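Local coordinates for protein STN1 (Saccharomyces cerevisiae, PDB 3KEY) that helps regulate telomere length and protect telomere ends, limiting telomerase loading through its interaction with CDC13, at residues A[8-13]-A[69-74]; A[74-79]-A[93-98]; A[133-138]-A[172-177]. All coordinates share one frame; numbering follows the deposited sequence.

Interaction 1: A[8-13]-A[69-74]; sequences SNLMLI and NRLVSQ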
loop_
_atom_site.group_PDB
_atom_site.type_symbol
_atom_site.label_atom_id
_atom_site.label_comp_id
_atom_site.label_asym_id
_atom_site.label_seq_id
_atom_site.Cartn_x
_atom_site.Cartn_y
_atom_site.Cartn_z
ATOM N N SER A 8 -4.099 -0.265 -3.898
ATOM C CA SER A 8 -4.149 -0.172 -2.442
ATOM C C SER A 8 -5.179 -1.128 -1.830
ATOM O O SER A 8 -5.043 -1.526 -0.678
ATOM C CB SER A 8 -4.398 1.279 -1.996
ATOM O OG SER A 8 -3.195 2.049 -2.061
ATOM N N ASN A 9 -6.205 -1.503 -2.589
ATOM C CA ASN A 9 -7.182 -2.465 -2.072
ATOM C C ASN A 9 -6.484 -3.832 -1.958
ATOM O O ASN A 9 -6.684 -4.566 -0.985
ATOM C CB ASN A 9 -8.399 -2.581 -2.998
ATOM C CG ASN A 9 -9.421 -1.471 -2.766
ATOM O OD1 ASN A 9 -9.693 -1.086 -1.626
ATOM N ND2 ASN A 9 -10.005 -0.968 -3.849
ATOM N N LEU A 10 -5.666 -4.171 -2.954
ATOM C CA LEU A 10 -4.929 -5.427 -2.918
ATOM C C LEU A 10 -3.903 -5.321 -1.797
ATOM O O LEU A 10 -3.679 -6.281 -1.060
ATOM C CB LEU A 10 -4.217 -5.696 -4.251
ATOM C CG LEU A 10 -3.298 -6.927 -4.242
ATOM C CD1 LEU A 10 -4.096 -8.170 -3.849
ATOM C CD2 LEU A 10 -2.654 -7.106 -5.604
ATOM N N MET A 11 -3.285 -4.148 -1.667
ATOM C CA MET A 11 -2.302 -3.932 -0.611
ATOM C C MET A 11 -2.926 -4.224 0.762
ATOM O O MET A 11 -2.328 -4.917 1.589
ATOM C CB MET A 11 -1.771 -2.492 -0.642
ATOM C CG MET A 11 -0.793 -2.186 0.499
ATOM S SD MET A 11 -0.226 -0.464 0.535
ATOM C CE MET A 11 -1.733 0.382 1.116
ATOM N N LEU A 12 -4.132 -3.711 0.995
ATOM C CA LEU A 12 -4.811 -3.927 2.273
ATOM C C LEU A 12 -5.161 -5.393 2.512
ATOM O O LEU A 12 -5.186 -5.853 3.654
ATOM C CB LEU A 12 -6.086 -3.075 2.356
ATOM C CG LEU A 12 -5.884 -1.560 2.458
ATOM C CD1 LEU A 12 -7.242 -0.878 2.531
ATOM C CD2 LEU A 12 -5.055 -1.222 3.690
ATOM N N ILE A 13 -5.442 -6.126 1.441
ATOM C CA ILE A 13 -5.767 -7.541 1.571
ATOM C C ILE A 13 -4.499 -8.273 2.019
ATOM O O ILE A 13 -4.519 -9.066 2.966
ATOM C CB ILE A 13 -6.263 -8.115 0.226
ATOM C CG1 ILE A 13 -7.607 -7.468 -0.140
ATOM C CG2 ILE A 13 -6.367 -9.632 0.308
ATOM C CD1 ILE A 13 -8.175 -7.903 -1.480
ATOM N N ASN A 69 2.484 -6.593 -9.872
ATOM C CA ASN A 69 3.688 -5.940 -10.363
ATOM C C ASN A 69 3.789 -4.492 -9.893
ATOM O O ASN A 69 4.891 -4.004 -9.651
ATOM C CB ASN A 69 3.766 -6.013 -11.894
ATOM C CG ASN A 69 4.034 -7.436 -12.406
ATOM O OD1 ASN A 69 4.305 -8.352 -11.621
ATOM N ND2 ASN A 69 3.966 -7.619 -13.726
ATOM N N ARG A 70 2.655 -3.800 -9.759
ATOM C CA ARG A 70 2.685 -2.416 -9.291
ATOM C C ARG A 70 3.231 -2.387 -7.863
ATOM O O ARG A 70 4.035 -1.523 -7.518
ATOM C CB ARG A 70 1.281 -1.786 -9.299
ATOM C CG ARG A 70 0.663 -1.577 -10.676
ATOM C CD ARG A 70 -0.728 -0.934 -10.577
ATOM N NE ARG A 70 -1.503 -1.092 -11.809
ATOM C CZ ARG A 70 -2.754 -0.665 -11.976
ATOM N NH1 ARG A 70 -3.387 -0.042 -10.989
ATOM N NH2 ARG A 70 -3.379 -0.872 -13.129
ATOM N N LEU A 71 2.787 -3.333 -7.038
ATOM C CA LEU A 71 3.226 -3.422 -5.650
ATOM C C LEU A 71 4.712 -3.781 -5.538
ATOM O O LEU A 71 5.458 -3.130 -4.803
ATOM C CB LEU A 71 2.375 -4.450 -4.892
ATOM C CG LEU A 71 0.890 -4.081 -4.766
ATOM C CD1 LEU A 71 0.112 -5.208 -4.109
ATOM C CD2 LEU A 71 0.759 -2.790 -3.960
ATOM N N VAL A 72 5.141 -4.812 -6.262
ATOM C CA VAL A 72 6.546 -5.222 -6.237
ATOM C C VAL A 72 7.402 -4.052 -6.719
ATOM O O VAL A 72 8.476 -3.790 -6.188
ATOM C CB VAL A 72 6.809 -6.435 -7.173
ATOM C CG1 VAL A 72 8.302 -6.776 -7.177
ATOM C CG2 VAL A 72 5.990 -7.638 -6.722
ATOM N N SER A 73 6.900 -3.346 -7.724
ATOM C CA SER A 73 7.590 -2.205 -8.318
ATOM C C SER A 73 7.809 -1.030 -7.354
ATOM O O SER A 73 8.759 -0.255 -7.514
ATOM C CB SER A 73 6.804 -1.732 -9.543
ATOM O OG SER A 73 7.347 -0.544 -10.077
ATOM N N GLN A 74 6.923 -0.890 -6.367
ATOM C CA GLN A 74 7.043 0.183 -5.385
ATOM C C GLN A 74 7.790 -0.310 -4.153
ATOM O O GLN A 74 8.004 0.445 -3.205
ATOM C CB GLN A 74 5.664 0.681 -4.949
ATOM C CG GLN A 74 4.828 1.286 -6.051
ATOM C CD GLN A 74 3.585 1.965 -5.504
ATOM O OE1 GLN A 74 2.788 1.352 -4.797
ATOM N NE2 GLN A 74 3.417 3.240 -5.827
#

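Interaction 2: A[74-79]-A[93-98]; sequences QGLIGL and KNLFEY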
loop_
_atom_site.group_PDB
_atom_site.type_symbol
_atom_site.label_atom_id
_atom_site.label_comp_id
_atom_site.label_asym_id
_atom_site.label_seq_id
_atom_site.Cartn_x
_atom_site.Cartn_y
_atom_site.Cartn_z
ATOM N N GLN A 74 6.923 -0.890 -6.367
ATOM C CA GLN A 74 7.043 0.183 -5.385
ATOM C C GLN A 74 7.790 -0.310 -4.153
ATOM O O GLN A 74 8.004 0.445 -3.205
ATOM C CB GLN A 74 5.664 0.681 -4.949
ATOM C CG GLN A 74 4.828 1.286 -6.051
ATOM C CD GLN A 74 3.585 1.965 -5.504
ATOM O OE1 GLN A 74 2.788 1.352 -4.797
ATOM N NE2 GLN A 74 3.417 3.240 -5.827
ATOM N N GLY A 75 8.161 -1.589 -4.168
ATOM C CA GLY A 75 8.880 -2.178 -3.053
ATOM C C GLY A 75 7.994 -2.561 -1.885
ATOM O O GLY A 75 8.493 -2.893 -0.808
ATOM N N LEU A 76 6.677 -2.524 -2.087
ATOM C CA LEU A 76 5.738 -2.853 -1.013
ATOM C C LEU A 76 5.749 -4.347 -0.658
ATOM O O LEU A 76 5.527 -4.734 0.496
ATOM C CB LEU A 76 4.334 -2.372 -1.387
ATOM C CG LEU A 76 4.251 -0.834 -1.421
ATOM C CD1 LEU A 76 2.871 -0.377 -1.877
ATOM C CD2 LEU A 76 4.565 -0.276 -0.027
ATOM N N ILE A 77 5.994 -5.184 -1.656
ATOM C CA ILE A 77 6.117 -6.617 -1.423
ATOM C C ILE A 77 7.240 -7.088 -2.323
ATOM O O ILE A 77 7.550 -6.461 -3.336
ATOM C CB ILE A 77 4.840 -7.433 -1.782
ATOM C CG1 ILE A 77 4.502 -7.246 -3.260
ATOM C CG2 ILE A 77 3.701 -7.056 -0.849
ATOM C CD1 ILE A 77 3.367 -8.132 -3.738
ATOM N N GLY A 78 7.864 -8.192 -1.948
ATOM C CA GLY A 78 8.923 -8.709 -2.780
ATOM C C GLY A 78 8.595 -10.098 -3.237
ATOM O O GLY A 78 7.724 -10.785 -2.656
ATOM N N LEU A 79 9.287 -10.497 -4.298
ATOM C CA LEU A 79 9.146 -11.834 -4.849
ATOM C C LEU A 79 10.224 -12.591 -4.098
ATOM O O LEU A 79 11.403 -12.482 -4.449
ATOM C CB LEU A 79 9.462 -11.812 -6.347
ATOM C CG LEU A 79 9.194 -13.083 -7.142
ATOM C CD1 LEU A 79 7.745 -13.519 -7.019
ATOM C CD2 LEU A 79 9.562 -12.738 -8.566
ATOM N N LYS A 93 4.226 -5.492 5.865
ATOM C CA LYS A 93 3.851 -5.456 7.264
ATOM C C LYS A 93 4.837 -4.655 8.115
ATOM O O LYS A 93 4.429 -3.991 9.070
ATOM C CB LYS A 93 3.694 -6.880 7.784
ATOM C CG LYS A 93 2.625 -7.623 7.016
ATOM C CD LYS A 93 2.392 -9.025 7.524
ATOM C CE LYS A 93 1.205 -9.623 6.797
ATOM N NZ LYS A 93 0.786 -10.895 7.413
ATOM N N ASN A 94 6.126 -4.710 7.774
ATOM C CA ASN A 94 7.115 -3.937 8.513
ATOM C C ASN A 94 6.964 -2.441 8.193
ATOM O O ASN A 94 7.211 -1.592 9.050
ATOM C CB ASN A 94 8.541 -4.382 8.176
ATOM C CG ASN A 94 8.866 -5.759 8.723
ATOM O OD1 ASN A 94 8.350 -6.164 9.763
ATOM N ND2 ASN A 94 9.737 -6.479 8.030
ATOM N N LEU A 95 6.580 -2.122 6.959
ATOM C CA LEU A 95 6.396 -0.726 6.558
ATOM C C LEU A 95 5.216 -0.131 7.315
ATOM O O LEU A 95 5.261 1.017 7.755
ATOM C CB LEU A 95 6.147 -0.619 5.048
ATOM C CG LEU A 95 7.401 -0.745 4.184
ATOM C CD1 LEU A 95 7.042 -0.940 2.710
ATOM C CD2 LEU A 95 8.248 0.503 4.384
ATOM N N PHE A 96 4.161 -0.926 7.475
ATOM C CA PHE A 96 2.985 -0.473 8.198
ATOM C C PHE A 96 3.301 -0.266 9.674
ATOM O O PHE A 96 2.834 0.697 10.276
ATOM C CB PHE A 96 1.837 -1.470 8.031
ATOM C CG PHE A 96 0.801 -1.021 7.049
ATOM C CD1 PHE A 96 -0.261 -0.223 7.462
ATOM C CD2 PHE A 96 0.913 -1.354 5.702
ATOM C CE1 PHE A 96 -1.205 0.245 6.551
ATOM C CE2 PHE A 96 -0.023 -0.891 4.773
ATOM C CZ PHE A 96 -1.086 -0.090 5.199
ATOM N N GLU A 97 4.079 -1.172 10.261
ATOM C CA GLU A 97 4.450 -1.029 11.664
ATOM C C GLU A 97 5.238 0.266 11.812
ATOM O O GLU A 97 4.950 1.084 12.688
ATOM C CB GLU A 97 5.302 -2.212 12.128
ATOM C CG GLU A 97 4.511 -3.319 12.811
ATOM C CD GLU A 97 5.388 -4.479 13.263
ATOM O OE1 GLU A 97 6.462 -4.226 13.862
ATOM O OE2 GLU A 97 4.996 -5.642 13.023
ATOM N N TYR A 98 6.228 0.451 10.936
ATOM C CA TYR A 98 7.051 1.655 10.952
ATOM C C TYR A 98 6.194 2.939 10.885
ATOM O O TYR A 98 6.381 3.863 11.682
ATOM C CB TYR A 98 8.031 1.601 9.781
ATOM C CG TYR A 98 8.948 2.798 9.652
ATOM C CD1 TYR A 98 8.511 3.980 9.046
ATOM C CD2 TYR A 98 10.267 2.737 10.109
ATOM C CE1 TYR A 98 9.371 5.073 8.895
ATOM C CE2 TYR A 98 11.135 3.819 9.965
ATOM C CZ TYR A 98 10.684 4.981 9.355
ATOM O OH TYR A 98 11.552 6.040 9.186
#

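Interaction 3: A[133-138]-A[172-177]; sequences NGIVDV and SGILLH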
loop_
_atom_site.group_PDB
_atom_site.type_symbol
_atom_site.label_atom_id
_atom_site.label_comp_id
_atom_site.label_asym_id
_atom_site.label_seq_id
_atom_site.Cartn_x
_atom_site.Cartn_y
_atom_site.Cartn_z
ATOM N N ASN A 133 6.454 6.789 -3.550
ATOM C CA ASN A 133 5.030 6.560 -3.794
ATOM C C ASN A 133 4.522 5.415 -2.924
ATOM O O ASN A 133 3.378 5.430 -2.468
ATOM C CB ASN A 133 4.764 6.241 -5.265
ATOM C CG ASN A 133 5.065 7.417 -6.173
ATOM O OD1 ASN A 133 4.750 8.563 -5.846
ATOM N ND2 ASN A 133 5.670 7.141 -7.325
ATOM N N GLY A 134 5.375 4.421 -2.699
ATOM C CA GLY A 134 4.983 3.308 -1.855
ATOM C C GLY A 134 4.803 3.769 -0.417
ATOM O O GLY A 134 3.821 3.421 0.231
ATOM N N ILE A 135 5.753 4.556 0.083
ATOM C CA ILE A 135 5.687 5.065 1.448
ATOM C C ILE A 135 4.479 5.979 1.621
ATOM O O ILE A 135 3.834 5.972 2.669
ATOM C CB ILE A 135 6.973 5.827 1.826
ATOM C CG1 ILE A 135 8.122 4.838 1.979
ATOM C CG2 ILE A 135 6.788 6.554 3.139
ATOM C CD1 ILE A 135 9.452 5.489 2.264
ATOM N N VAL A 136 4.177 6.766 0.592
ATOM C CA VAL A 136 3.017 7.645 0.644
ATOM C C VAL A 136 1.738 6.824 0.836
ATOM O O VAL A 136 0.907 7.154 1.672
ATOM C CB VAL A 136 2.879 8.485 -0.656
ATOM C CG1 VAL A 136 1.507 9.152 -0.713
ATOM C CG2 VAL A 136 3.983 9.536 -0.713
ATOM N N ASP A 137 1.572 5.747 0.074
ATOM C CA ASP A 137 0.352 4.967 0.228
ATOM C C ASP A 137 0.265 4.281 1.585
ATOM O O ASP A 137 -0.822 4.137 2.134
ATOM C CB ASP A 137 0.190 3.961 -0.921
ATOM C CG ASP A 137 -0.091 4.653 -2.257
ATOM O OD1 ASP A 137 -0.605 5.795 -2.228
ATOM O OD2 ASP A 137 0.188 4.068 -3.327
ATOM N N VAL A 138 1.397 3.875 2.147
ATOM C CA VAL A 138 1.344 3.242 3.458
ATOM C C VAL A 138 0.904 4.271 4.510
ATOM O O VAL A 138 0.014 3.998 5.324
ATOM C CB VAL A 138 2.713 2.623 3.852
ATOM C CG1 VAL A 138 2.669 2.125 5.303
ATOM C CG2 VAL A 138 3.032 1.460 2.915
ATOM N N SER A 172 13.117 12.384 -2.073
ATOM C CA SER A 172 14.043 12.197 -0.966
ATOM C C SER A 172 13.208 11.915 0.277
ATOM O O SER A 172 13.725 11.451 1.288
ATOM C CB SER A 172 14.918 13.444 -0.753
ATOM O OG SER A 172 14.186 14.500 -0.163
ATOM N N GLY A 173 11.909 12.198 0.189
ATOM C CA GLY A 173 11.034 11.953 1.321
ATOM C C GLY A 173 9.662 12.593 1.214
ATOM O O GLY A 173 9.307 13.158 0.180
ATOM N N ILE A 174 8.886 12.487 2.290
ATOM C CA ILE A 174 7.552 13.056 2.331
ATOM C C ILE A 174 7.440 13.960 3.555
ATOM O O ILE A 174 8.257 13.885 4.480
ATOM C CB ILE A 174 6.460 11.948 2.387
ATOM C CG1 ILE A 174 6.579 11.137 3.677
ATOM C CG2 ILE A 174 6.610 11.015 1.184
ATOM C CD1 ILE A 174 5.494 10.071 3.820
ATOM N N LEU A 175 6.434 14.821 3.548
ATOM C CA LEU A 175 6.217 15.744 4.643
ATOM C C LEU A 175 4.814 15.501 5.182
ATOM O O LEU A 175 3.820 15.658 4.463
ATOM C CB LEU A 175 6.373 17.184 4.131
ATOM C CG LEU A 175 6.407 18.343 5.132
ATOM C CD1 LEU A 175 7.678 18.246 5.967
ATOM C CD2 LEU A 175 6.356 19.686 4.388
ATOM N N LEU A 176 4.736 15.089 6.442
ATOM C CA LEU A 176 3.452 14.821 7.077
ATOM C C LEU A 176 2.903 16.060 7.783
ATOM O O LEU A 176 3.603 16.706 8.563
ATOM C CB LEU A 176 3.592 13.685 8.095
ATOM C CG LEU A 176 4.220 12.373 7.607
ATOM C CD1 LEU A 176 4.449 11.467 8.806
ATOM C CD2 LEU A 176 3.316 11.683 6.574
ATOM N N HIS A 177 1.651 16.393 7.497
ATOM C CA HIS A 177 0.993 17.529 8.142
ATOM C C HIS A 177 -0.117 16.960 9.002
ATOM O O HIS A 177 -0.945 16.187 8.517
ATOM C CB HIS A 177 0.376 18.486 7.116
ATOM C CG HIS A 177 1.381 19.193 6.265
ATOM N ND1 HIS A 177 1.790 18.713 5.036
ATOM C CD2 HIS A 177 2.082 20.330 6.478
ATOM C CE1 HIS A 177 2.699 19.527 4.530
ATOM N NE2 HIS A 177 2.895 20.517 5.385
#

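Interaction 1: A[8-13]-A[69-74]
Leu71 of helix 56-73 pushes its two methyls toward helix 6-16, CD1 overlapping the isopropyl end of Leu10 and CD2 coming up beside the root of Met11. The tighter half is the leucine pair: Leu71 CD1 lies 3.7 Å from Leu10 CD2 and 3.8 Å from Leu10 CG, so one methyl rests against the branch point as well as a tip, and the two side chains cross obliquely. The second branch reaches only the first carbon of Met11, with Leu71 CD2 4.2 Å from Met11 CB. Beyond that carbon the methionine leaves the contact: the extended chi1 and chi2 carry SD away from helix 56-73, and the bend at chi3 (72°) sets only the direction of CE. The side chain touches Glu141 of helix 132-149. The backbones approach most closely at Met11 and Leu71, whose CA atoms are 7.5 Å apart. Both helices belong to the first winged helix-turn-helix, and the contact joins its N-terminal helix to the last turn of the helix that precedes strand 78-81. Leu71 also packs on Leu14 and on Leu76, which places it inside the core of this domain. With nothing but carbon meeting across the two segments, the helices are held here by shape and burial, without the directional restraint that a polar pair would add.

Interaction 2: A[74-79]-A[93-98]
Leu76 and Leu95 meet at about a right angle, one methyl from each making the contact: Leu76 CD2 is 3.8 Å from Leu95 CD1. Leu95 points from helix 90-108 toward the 74-79 segment, whereas Leu76 leaves its backbone obliquely and closes on its partner through the outer part of the side chain. Similar first torsions (chi1 -68° in Leu76, -78° in Leu95), each followed by an extended chi2, place CD2 of Leu76 and CD1 of Leu95 at the meeting point. The same Leu95 CD1 also passes 4.3 Å from Gly75 O, a loose approach to the backbone just ahead of Leu76. Gly75, with positive phi (80°), is the residue at which a Schellman motif ends helix 56-73 and the chain turns into the loop that carries Leu76 before strand 78-81 begins. The contact bridges the two winged helix-turn-helix domains, Leu76 coming from the first and Leu95 from the opening helix of the second. Around the pair, Leu76 packs on Met11 of helix 6-16 and on Val138 of helix 132-149, while Leu95 is flanked by Val121 and Leu125 of helix 118-125 and by Leu127 and Ile130 in the loop that follows.

Interaction 3: A[133-138]-A[172-177]
This is a helix-on-sheet packing contact inside the second winged helix-turn-helix domain, where helix 132-149 lies against strand 173-180, the middle strand of the three-stranded antiparallel sheet of the winged helix fold. The strand contributes a single residue, Ile174, which points at the helix and meets two consecutive residues there, Ile135 and Val136. Its two branches divide the work. The longer one carries CD1 to 3.8 Å from Ile135 CG2, and the shorter one sets CG2 against Val136. Branching at CB separates the two arms of Ile174, and chi1 of 64°, which holds CG1 between the backbone N and the carbonyl carbon, turns the fork so that CD1, at the end of an extended chi2, is aimed at Ile135 and CG2 at Val136. On the helix, both contacts are made by CG2 methyls. Ile135 points toward the strand, while Val136 points more along the flank of the interface. The backbones are nearest at Val136 and Ile174, with 7.3 Å between their CA atoms. The strand itself is fixed by backbone hydrogen bonds on its two edges, Ile174 pairing with Val116 and Leu175 with Asp160. The apolar layer continues beyond the two segments, since Ile174 also touches Val116 of strand 113-117, Val136 packs on Leu161 of strand 154-161, and Ile135 on Ile130. The closest approach between the segments is that of Val136 CG2 to Ile174 CG2, at 3.6 Å.

How the interactions relate
Along the chain the three contacts come in series. Interaction 1 lies within the first winged helix-turn-helix, interaction 2 spans the two domains and interaction 3 lies within the second. The centres of interactions 1 and 2 are about 9 Å apart; interaction 3 is about 13 Å from interaction 2 and about 15 Å from interaction 1. Interactions 1 and 2 share Gln74, and helix 56-73 leads through a short loop to strand 78-81. Helix 132-149 ties interaction 3 to the others: Val138 CG1 packs 3.7 Å from Leu95 O, and Met11 CE reaches 4.0 Å from Asp137 O. This linkage is consistent with both domains of the C-terminal region packing as one unit.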